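BF1531-like N-terminal domain-containing protein (Bacteroides fragilis, PDB 3SLR) is of unknown function but probably hydrolyses ester bonds, pairing an SGNH-hydrolase-like FkbH N-terminal domain with a magnesium-binding, probably HAD-type phosphatase domain. Local coordinates at residues Ser85-Leu90 and Glu195-Leu200. Numbering follows the deposited sequence.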
loop_
_atom_site.group_PDB
_atom_site.type_symbol
_atom_site.label_atom_id
_atom_site.label_comp_id
_atom_site.label_asym_id
_atom_site.label_seq_id
_atom_site.Cartn_x
_atom_site.Cartn_y
_atom_site.Cartn_z
ATOM N N SER A 85 -8.385 -16.248 5.448
ATOM C CA SER A 85 -8.512 -15.342 6.588
ATOM C C SER A 85 -7.873 -15.905 7.844
ATOM O O SER A 85 -7.870 -17.119 8.076
ATOM C CB SER A 85 -9.986 -15.033 6.865
ATOM O OG SER A 85 -10.668 -16.207 7.285
ATOM N N THR A 86 -7.349 -15.019 8.679
ATOM C CA THR A 86 -6.865 -15.458 9.984
ATOM C C THR A 86 -7.998 -16.099 10.771
ATOM O O THR A 86 -7.804 -17.091 11.472
ATOM C CB THR A 86 -6.304 -14.286 10.795
ATOM O OG1 THR A 86 -5.273 -13.652 10.039
ATOM C CG2 THR A 86 -5.736 -14.770 12.138
ATOM N N HIS A 87 -9.188 -15.520 10.654
ATOM C CA HIS A 87 -10.345 -15.990 11.399
ATOM C C HIS A 87 -10.655 -17.467 11.162
ATOM O O HIS A 87 -10.944 -18.215 12.103
ATOM C CB HIS A 87 -11.571 -15.126 11.065
ATOM C CG HIS A 87 -12.664 -15.223 12.082
ATOM N ND1 HIS A 87 -12.835 -14.285 13.080
ATOM C CD2 HIS A 87 -13.609 -16.173 12.290
ATOM C CE1 HIS A 87 -13.852 -14.641 13.844
ATOM N NE2 HIS A 87 -14.345 -15.779 13.383
ATOM N N LYS A 88 -10.612 -17.884 9.905
ATOM C CA LYS A 88 -10.932 -19.264 9.555
ATOM C C LYS A 88 -9.782 -20.206 9.914
ATOM O O LYS A 88 -10.016 -21.365 10.282
ATOM C CB LYS A 88 -11.316 -19.382 8.071
ATOM C CG LYS A 88 -12.624 -18.656 7.725
ATOM C CD LYS A 88 -13.836 -19.309 8.418
ATOM C CE LYS A 88 -15.106 -18.471 8.214
ATOM N NZ LYS A 88 -16.325 -19.163 8.761
ATOM N N LEU A 89 -8.553 -19.705 9.837
ATOM C CA LEU A 89 -7.386 -20.493 10.228
ATOM C C LEU A 89 -7.407 -20.721 11.744
ATOM O O LEU A 89 -7.024 -21.785 12.225
ATOM C CB LEU A 89 -6.081 -19.795 9.809
ATOM C CG LEU A 89 -4.779 -20.580 10.060
ATOM C CD1 LEU A 89 -4.700 -21.807 9.155
ATOM C CD2 LEU A 89 -3.559 -19.694 9.863
ATOM N N LEU A 90 -7.853 -19.705 12.483
ATOM C CA LEU A 90 -8.020 -19.797 13.934
ATOM C C LEU A 90 -8.989 -20.924 14.272
ATOM O O LEU A 90 -8.736 -21.726 15.175
ATOM C CB LEU A 90 -8.559 -18.470 14.481
ATOM C CG LEU A 90 -8.625 -18.297 15.997
ATOM C CD1 LEU A 90 -7.233 -18.202 16.555
ATOM C CD2 LEU A 90 -9.422 -17.029 16.342
ATOM N N GLU A 195 -21.095 -13.803 6.858
ATOM C CA GLU A 195 -19.793 -14.415 6.579
ATOM C C GLU A 195 -18.818 -13.427 5.918
ATOM O O GLU A 195 -17.741 -13.809 5.456
ATOM C CB GLU A 195 -19.947 -15.677 5.731
ATOM C CG GLU A 195 -20.121 -16.944 6.532
ATOM C CD GLU A 195 -18.835 -17.358 7.225
ATOM O OE1 GLU A 195 -17.786 -17.424 6.547
ATOM O OE2 GLU A 195 -18.865 -17.608 8.447
ATOM N N ILE A 196 -19.184 -12.150 5.898
ATOM C CA ILE A 196 -18.265 -11.128 5.401
ATOM C C ILE A 196 -17.322 -10.709 6.528
ATOM O O ILE A 196 -17.776 -10.294 7.591
ATOM C CB ILE A 196 -19.017 -9.897 4.868
ATOM C CG1 ILE A 196 -19.966 -10.305 3.737
ATOM C CG2 ILE A 196 -18.031 -8.826 4.381
ATOM C CD1 ILE A 196 -20.782 -9.153 3.180
ATOM N N ILE A 197 -16.017 -10.820 6.286
ATOM C CA ILE A 197 -15.018 -10.678 7.346
ATOM C C ILE A 197 -14.397 -9.291 7.391
ATOM O O ILE A 197 -13.767 -8.922 8.379
ATOM C CB ILE A 197 -13.897 -11.753 7.220
ATOM C CG1 ILE A 197 -13.196 -11.966 8.570
ATOM C CG2 ILE A 197 -12.908 -11.400 6.124
ATOM C CD1 ILE A 197 -13.915 -12.969 9.440
ATOM N N LEU A 198 -14.574 -8.518 6.324
ATOM C CA LEU A 198 -14.071 -7.146 6.301
ATOM C C LEU A 198 -15.210 -6.150 6.494
ATOM O O LEU A 198 -16.288 -6.318 5.935
ATOM C CB LEU A 198 -13.363 -6.850 4.973
ATOM C CG LEU A 198 -12.071 -7.628 4.703
ATOM C CD1 LEU A 198 -11.639 -7.469 3.244
ATOM C CD2 LEU A 198 -10.971 -7.174 5.641
ATOM N N SER A 199 -14.966 -5.106 7.280
ATOM C CA SER A 199 -15.978 -4.074 7.490
ATOM C C SER A 199 -16.173 -3.231 6.228
ATOM O O SER A 199 -15.323 -3.207 5.335
ATOM C CB SER A 199 -15.593 -3.173 8.663
ATOM O OG SER A 199 -14.460 -2.396 8.313
ATOM N N LEU A 200 -17.294 -2.523 6.168
ATOM C CA LEU A 200 -17.624 -1.702 5.011
ATOM C C LEU A 200 -16.531 -0.686 4.721
ATOM O O LEU A 200 -16.223 -0.401 3.555
ATOM C CB LEU A 200 -18.959 -0.984 5.230
ATOM C CG LEU A 200 -19.439 -0.067 4.100
ATOM C CD1 LEU A 200 -19.510 -0.822 2.787
ATOM C CD2 LEU A 200 -20.799 0.539 4.443
#
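The first turn of helix 86-94, carrying H87 and K88, faces the irregular loop that leaves helix 188-194, where E195 breaks the helical path with a positive phi of 70° and I197 follows two residues later. S85 is the N-cap: its OG accepts from K88 N at 3.1 Å and also bonds D30, while its O receives L89 N. The two segments meet through one ion pair and one apolar touch. K88 and E195 both bend at chi2 (-66° and -72°), which brings their charged ends together. K88 NZ lies 3.0 Å from E195 OE2, on its syn side and out of the carboxylate plane; the second bond, from K88 NZ to E195 OE1 at 3.2 Å, is weak. Y58 OH also bonds E195 OE1, and Y191 OH bonds K88 NZ, so both ends of the salt bridge have a tyrosine partner. Beside it, I197 CD1 lies 3.6 Å from H87 CB and 3.7 Å from H87 CG, approaching the ring obliquely. The H87 ring also meets those of Y191 and F186. I197 packs further on F83 of strand 79-83, in the parallel sheet of the FkbH N-terminal domain. The contact thus ties a helix that follows one sheet strand to a loop late in the same domain, away from the magnesium site. With the opposite charge and a tyrosine hydroxyl at each end, the charged forms of K88 and E195 are probably favoured and the ends of both side chains restrained.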